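Local coordinates for putative flavoprotein (Bacteroides eggerthii, PDB 4ICI) that binds flavin mononucleotide in a flavodoxin-like domain and probably serves in electron transfer or redox chemistry, at residues S14-A19 and T87-I93; K81-G86 and G112-K118. All blocks are in the same frame, centred on the assembly; numbering follows the deposited sequence.

Interaction 1. Residues S14-A19 and T87-I93; sequences SKILVA and TYDVVFI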
loop_
_atom_site.group_PDB
_atom_site.type_symbol
_atom_site.label_atom_id
_atom_site.label_comp_id
_atom_site.label_asym_id
_atom_site.label_seq_id
_atom_site.Cartn_x
_atom_site.Cartn_y
_atom_site.Cartn_z
ATOM N N SER A 14 -10.001 13.004 11.338
ATOM C CA SER A 14 -9.850 11.557 11.374
ATOM C C SER A 14 -8.601 11.089 12.143
ATOM O O SER A 14 -7.591 11.809 12.213
ATOM C CB SER A 14 -9.767 11.050 9.937
ATOM O OG SER A 14 -10.953 11.354 9.235
ATOM N N LYS A 15 -8.668 9.885 12.713
ATOM C CA LYS A 15 -7.434 9.184 13.100
ATOM C C LYS A 15 -6.941 8.421 11.858
ATOM O O LYS A 15 -7.684 7.612 11.286
ATOM C CB LYS A 15 -7.639 8.217 14.246
ATOM C CG LYS A 15 -6.318 7.826 14.910
ATOM C CD LYS A 15 -6.465 6.786 15.997
ATOM C CE LYS A 15 -5.110 6.456 16.618
ATOM N NZ LYS A 15 -5.219 5.353 17.633
ATOM N N ILE A 16 -5.710 8.714 11.449
ATOM C CA ILE A 16 -5.165 8.276 10.163
ATOM C C ILE A 16 -3.990 7.315 10.379
ATOM O O ILE A 16 -3.079 7.595 11.164
ATOM C CB ILE A 16 -4.676 9.476 9.303
ATOM C CG1 ILE A 16 -5.835 10.447 9.070
ATOM C CG2 ILE A 16 -4.022 8.986 7.991
ATOM C CD1 ILE A 16 -5.436 11.663 8.241
ATOM N N LEU A 17 -4.054 6.177 9.691
ATOM C CA LEU A 17 -2.946 5.254 9.560
ATOM C C LEU A 17 -2.428 5.240 8.143
ATOM O O LEU A 17 -3.220 5.240 7.182
ATOM C CB LEU A 17 -3.401 3.842 9.910
ATOM C CG LEU A 17 -2.340 2.744 9.922
ATOM C CD1 LEU A 17 -1.283 3.016 11.013
ATOM C CD2 LEU A 17 -2.992 1.377 10.071
ATOM N N VAL A 18 -1.099 5.265 8.033
ATOM C CA VAL A 18 -0.388 5.080 6.774
ATOM C C VAL A 18 0.303 3.720 6.863
ATOM O O VAL A 18 1.360 3.598 7.483
ATOM C CB VAL A 18 0.577 6.255 6.459
ATOM C CG1 VAL A 18 1.305 6.041 5.145
ATOM C CG2 VAL A 18 -0.139 7.621 6.511
ATOM N N ALA A 19 -0.329 2.717 6.277
ATOM C CA ALA A 19 0.240 1.373 6.191
ATOM C C ALA A 19 0.984 1.260 4.872
ATOM O O ALA A 19 0.521 1.775 3.852
ATOM C CB ALA A 19 -0.883 0.300 6.297
ATOM N N THR A 87 -9.059 1.530 15.802
ATOM C CA THR A 87 -9.144 2.944 16.194
ATOM C C THR A 87 -9.103 3.935 15.010
ATOM O O THR A 87 -9.440 5.121 15.163
ATOM C CB THR A 87 -8.023 3.324 17.175
ATOM O OG1 THR A 87 -6.738 3.329 16.538
ATOM C CG2 THR A 87 -8.018 2.379 18.377
ATOM N N TYR A 88 -8.688 3.465 13.832
ATOM C CA TYR A 88 -8.448 4.382 12.716
ATOM C C TYR A 88 -9.691 4.585 11.873
ATOM O O TYR A 88 -10.441 3.655 11.621
ATOM C CB TYR A 88 -7.275 3.913 11.845
ATOM C CG TYR A 88 -5.972 3.890 12.607
ATOM C CD1 TYR A 88 -5.235 5.048 12.800
ATOM C CD2 TYR A 88 -5.484 2.704 13.159
ATOM C CE1 TYR A 88 -4.040 5.035 13.539
ATOM C CE2 TYR A 88 -4.310 2.686 13.893
ATOM C CZ TYR A 88 -3.585 3.849 14.086
ATOM O OH TYR A 88 -2.401 3.819 14.815
ATOM N N ASP A 89 -9.864 5.823 11.419
ATOM C CA ASP A 89 -10.939 6.192 10.507
ATOM C C ASP A 89 -10.521 6.084 9.044
ATOM O O ASP A 89 -11.346 5.804 8.182
ATOM C CB ASP A 89 -11.380 7.633 10.758
ATOM C CG ASP A 89 -11.846 7.866 12.168
ATOM O OD1 ASP A 89 -12.846 7.224 12.531
ATOM O OD2 ASP A 89 -11.194 8.649 12.918
ATOM N N VAL A 90 -9.251 6.366 8.761
ATOM C CA VAL A 90 -8.718 6.395 7.397
ATOM C C VAL A 90 -7.447 5.547 7.413
ATOM O O VAL A 90 -6.592 5.705 8.312
ATOM C CB VAL A 90 -8.358 7.821 6.994
ATOM C CG1 VAL A 90 -7.708 7.875 5.629
ATOM C CG2 VAL A 90 -9.599 8.756 7.088
ATOM N N VAL A 91 -7.318 4.665 6.428
ATOM C CA VAL A 91 -6.123 3.842 6.278
ATOM C C VAL A 91 -5.610 4.013 4.849
ATOM O O VAL A 91 -6.280 3.654 3.851
ATOM C CB VAL A 91 -6.397 2.364 6.594
ATOM C CG1 VAL A 91 -5.129 1.501 6.349
ATOM C CG2 VAL A 91 -6.900 2.181 8.026
ATOM N N PHE A 92 -4.438 4.653 4.708
ATOM C CA PHE A 92 -3.721 4.681 3.446
ATOM C C PHE A 92 -2.941 3.376 3.357
ATOM O O PHE A 92 -2.440 2.900 4.389
ATOM C CB PHE A 92 -2.759 5.877 3.387
ATOM C CG PHE A 92 -3.436 7.213 3.325
ATOM C CD1 PHE A 92 -3.787 7.912 4.484
ATOM C CD2 PHE A 92 -3.720 7.767 2.096
ATOM C CE1 PHE A 92 -4.404 9.143 4.413
ATOM C CE2 PHE A 92 -4.367 9.004 2.013
ATOM C CZ PHE A 92 -4.684 9.689 3.181
ATOM N N ILE A 93 -2.883 2.798 2.158
ATOM C CA ILE A 93 -2.177 1.549 1.927
ATOM C C ILE A 93 -1.201 1.744 0.775
ATOM O O ILE A 93 -1.613 1.938 -0.376
ATOM C CB ILE A 93 -3.118 0.395 1.575
ATOM C CG1 ILE A 93 -4.173 0.206 2.657
ATOM C CG2 ILE A 93 -2.318 -0.878 1.366
ATOM C CD1 ILE A 93 -5.227 -0.893 2.360
#
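Leu17 and Tyr88 meet with the CB of Leu17 over one face of the tyrosine ring. This is a CH-pi contact, with Leu17 CB 3.7 Å from the ring centroid of Tyr88. CD1 of Leu17 reaches on toward CZ and the hydroxyl. On the opposite face lies Thr87 OG1, offset toward the rim. Lys15 extends its chain fully, CG anti to the backbone N (chi1 -163°). This carries its amine past the ring to Thr87, where Lys15 NZ donates to Thr87 OG1 at 2.8 Å. The amine also makes an off-centre cation-pi contact with Tyr88.

Asp89 closes the start of the pair. Lys15 N gives Asp89 OD2 a nearly straight bond of 2.8 Å, received on the anti lone pair. Lys15 O accepts from both Asp89 N and Val90 N, so two bonds grip one carbonyl. Beyond it the strands run parallel. Leu17 N bonds to Val90 O at 2.9 Å, Phe92 N to Leu17 O at 2.8 Å, and Ala19 N to Phe92 O at 2.8 Å. On the face holding Ile16, Val18, Val90 and Phe92, CG2 of Ile16 meets the edge of the Phe92 ring, 3.6 Å from Phe92 CE1.

Further out, Tyr88 OH is bonded to Asp41 and Asn84, which would fix the far end of the ring. Ser14 OG binds the backbone O of Lys171, tying the start of the modelled chain to its C-terminal residue. Strand 41-44 borders strand 16-20, and strand 119-125 lies beside strand 90-96. Phe109 of helix 104-112 packs on Ala19 and Ile93. The two are adjacent interior strands, 90-96 being the middle one, of the five-stranded parallel sheet, order 2-1-3-4-5, of the flavodoxin-like alpha/beta fold.

Interaction 2. Residues K81-G86 and G112-K118; sequences KKENIG and GHSLKGK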
loop_
_atom_site.group_PDB
_atom_site.type_symbol
_atom_site.label_atom_id
_atom_site.label_comp_id
_atom_site.label_asym_id
_atom_site.label_seq_id
_atom_site.Cartn_x
_atom_site.Cartn_y
_atom_site.Cartn_z
ATOM N N LYS A 81 0.683 -8.009 13.050
ATOM C CA LYS A 81 -0.464 -7.157 12.706
ATOM C C LYS A 81 -0.426 -5.844 13.466
ATOM O O LYS A 81 0.237 -5.690 14.507
ATOM C CB LYS A 81 -1.802 -7.856 13.004
ATOM C CG LYS A 81 -2.054 -9.078 12.133
ATOM C CD LYS A 81 -3.437 -9.659 12.337
ATOM C CE LYS A 81 -3.726 -10.819 11.397
ATOM N NZ LYS A 81 -5.151 -11.230 11.549
ATOM N N LYS A 82 -1.168 -4.884 12.926
ATOM C CA LYS A 82 -1.412 -3.628 13.616
ATOM C C LYS A 82 -2.531 -3.819 14.640
ATOM O O LYS A 82 -3.718 -3.898 14.296
ATOM C CB LYS A 82 -1.766 -2.531 12.596
ATOM C CG LYS A 82 -1.853 -1.129 13.195
ATOM C CD LYS A 82 -0.502 -0.617 13.631
ATOM C CE LYS A 82 -0.480 0.859 13.936
ATOM N NZ LYS A 82 -0.404 1.104 15.385
ATOM N N GLU A 83 -2.156 -3.889 15.907
ATOM C CA GLU A 83 -3.112 -4.339 16.930
ATOM C C GLU A 83 -4.284 -3.376 17.188
ATOM O O GLU A 83 -5.401 -3.805 17.496
ATOM C CB GLU A 83 -2.369 -4.619 18.235
ATOM C CG GLU A 83 -1.325 -5.737 18.096
ATOM N N ASN A 84 -4.026 -2.080 17.060
ATOM C CA ASN A 84 -5.063 -1.051 17.285
ATOM C C ASN A 84 -5.745 -0.578 16.001
ATOM O O ASN A 84 -6.260 0.535 15.953
ATOM C CB ASN A 84 -4.451 0.176 17.980
ATOM C CG ASN A 84 -3.468 0.933 17.087
ATOM O OD1 ASN A 84 -2.932 0.372 16.093
ATOM N ND2 ASN A 84 -3.241 2.218 17.409
ATOM N N ILE A 85 -5.729 -1.410 14.961
ATOM C CA ILE A 85 -6.318 -1.041 13.670
ATOM C C ILE A 85 -7.754 -0.512 13.812
ATOM O O ILE A 85 -8.167 0.378 13.054
ATOM C CB ILE A 85 -6.244 -2.242 12.653
ATOM C CG1 ILE A 85 -6.685 -1.827 11.237
ATOM C CG2 ILE A 85 -7.048 -3.450 13.164
ATOM C CD1 ILE A 85 -5.718 -0.946 10.547
ATOM N N GLY A 86 -8.504 -1.036 14.786
ATOM C CA GLY A 86 -9.884 -0.617 15.011
ATOM C C GLY A 86 -10.082 0.867 15.270
ATOM O O GLY A 86 -11.146 1.406 14.963
ATOM N N GLY A 112 -6.209 -9.586 6.682
ATOM C CA GLY A 112 -5.910 -9.832 8.078
ATOM C C GLY A 112 -6.298 -8.723 9.041
ATOM O O GLY A 112 -6.127 -8.870 10.252
ATOM N N HIS A 113 -6.763 -7.588 8.508
ATOM C CA HIS A 113 -7.163 -6.441 9.314
ATOM C C HIS A 113 -8.599 -6.060 8.936
ATOM O O HIS A 113 -8.899 -5.977 7.758
ATOM C CB HIS A 113 -6.212 -5.270 9.064
ATOM C CG HIS A 113 -4.811 -5.495 9.562
ATOM N ND1 HIS A 113 -3.889 -6.270 8.893
ATOM C CD2 HIS A 113 -4.171 -5.029 10.662
ATOM C CE1 HIS A 113 -2.749 -6.274 9.561
ATOM N NE2 HIS A 113 -2.893 -5.528 10.642
ATOM N N SER A 114 -9.469 -5.809 9.905
ATOM C CA SER A 114 -10.812 -5.346 9.591
ATOM C C SER A 114 -10.755 -3.883 9.167
ATOM O O SER A 114 -10.341 -3.024 9.946
ATOM C CB SER A 114 -11.766 -5.499 10.763
ATOM O OG SER A 114 -13.058 -5.037 10.358
ATOM N N LEU A 115 -11.121 -3.636 7.920
ATOM C CA LEU A 115 -11.133 -2.297 7.363
ATOM C C LEU A 115 -12.562 -1.837 7.052
ATOM O O LEU A 115 -12.766 -0.751 6.498
ATOM C CB LEU A 115 -10.263 -2.257 6.101
ATOM C CG LEU A 115 -8.787 -2.616 6.339
ATOM C CD1 LEU A 115 -8.069 -2.639 4.995
ATOM C CD2 LEU A 115 -8.097 -1.642 7.305
ATOM N N LYS A 116 -13.540 -2.650 7.438
ATOM C CA LYS A 116 -14.959 -2.271 7.357
ATOM C C LYS A 116 -15.235 -0.949 8.057
ATOM O O LYS A 116 -14.755 -0.712 9.164
ATOM C CB LYS A 116 -15.822 -3.383 7.970
ATOM C CG LYS A 116 -17.325 -3.099 8.007
ATOM C CD LYS A 116 -18.138 -4.337 8.428
ATOM C CE LYS A 116 -18.022 -4.601 9.909
ATOM N NZ LYS A 116 -19.085 -5.536 10.381
ATOM N N GLY A 117 -15.951 -0.062 7.364
ATOM C CA GLY A 117 -16.313 1.227 7.907
ATOM C C GLY A 117 -15.299 2.329 7.712
ATOM O O GLY A 117 -15.635 3.486 7.869
ATOM N N LYS A 118 -14.076 1.982 7.339
ATOM C CA LYS A 118 -13.015 2.942 7.180
ATOM C C LYS A 118 -12.916 3.457 5.746
ATOM O O LYS A 118 -13.385 2.830 4.790
ATOM C CB LYS A 118 -11.681 2.306 7.575
ATOM C CG LYS A 118 -11.688 1.654 8.949
ATOM C CD LYS A 118 -10.314 1.201 9.353
ATOM C CE LYS A 118 -10.362 0.286 10.548
ATOM N NZ LYS A 118 -10.938 0.967 11.723
#
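His113 and Lys82 share a hydrogen bond in which the side-chain ring is the acceptor. Lys82 N donates to His113 NE2 at 2.9 Å, only 3° out of the ring plane. Accepting there implies that NE2 carries no proton. The other ring nitrogen, ND1, is bonded to the backbone O of Phe109, so both are engaged and the ring's rotation is fixed.

Two lysines bond to backbone carbonyls. The extended chain of Lys81 slides past the histidine, and Lys81 NZ reaches Gly112 O at 2.9 Å, in the carbonyl plane on a lone pair. Lys118 bends at its end (chi4 -61°). Its main partner is Tyr88 O; Lys118 NZ also donates to Ile85 O at 3.1 Å and weakly to Gly86 O.

The apolar part centres on Ile85. Its CB faces the edge of the imidazole, 4.0 Å from His113 CD2, and Ile85 CD1 lies 4.1 Å from Leu115 CD2.

Two beta turns, type I from Lys82 to Ile85 and type II from Leu115 to Lys118, shape the loops. Residues 81-86 lead toward strand 90-96, while residues 112-118 join helix 104-112 to strand 119-125. Lys82 and Ile85 pack on Leu17 of strand 16-20, Leu115 and Lys118 on Val91 of strand 90-96.

Overall arrangement
Interactions 1 and 2 adjoin, with centres about 9 Å apart, and their segments alternate along the chain. Residues 81-86 run directly into 87-93, so the loop of interaction 2 feeds the second strand of interaction 1. Lys118 links them: Lys118 NZ lies 2.7 Å from Tyr88 O, a probable hydrogen bond. An apolar seam joins them too, with Leu17 CD2 3.6 Å from Ile85 CD1. Interaction 1 is a buried pairing of two interior strands, and interaction 2 is partly buried at the strands' N-terminal ends. The side chain of Val18 is about 12 Å from the bound flavin mononucleotide, which sits at the C-terminal ends of the strands, as in flavodoxins.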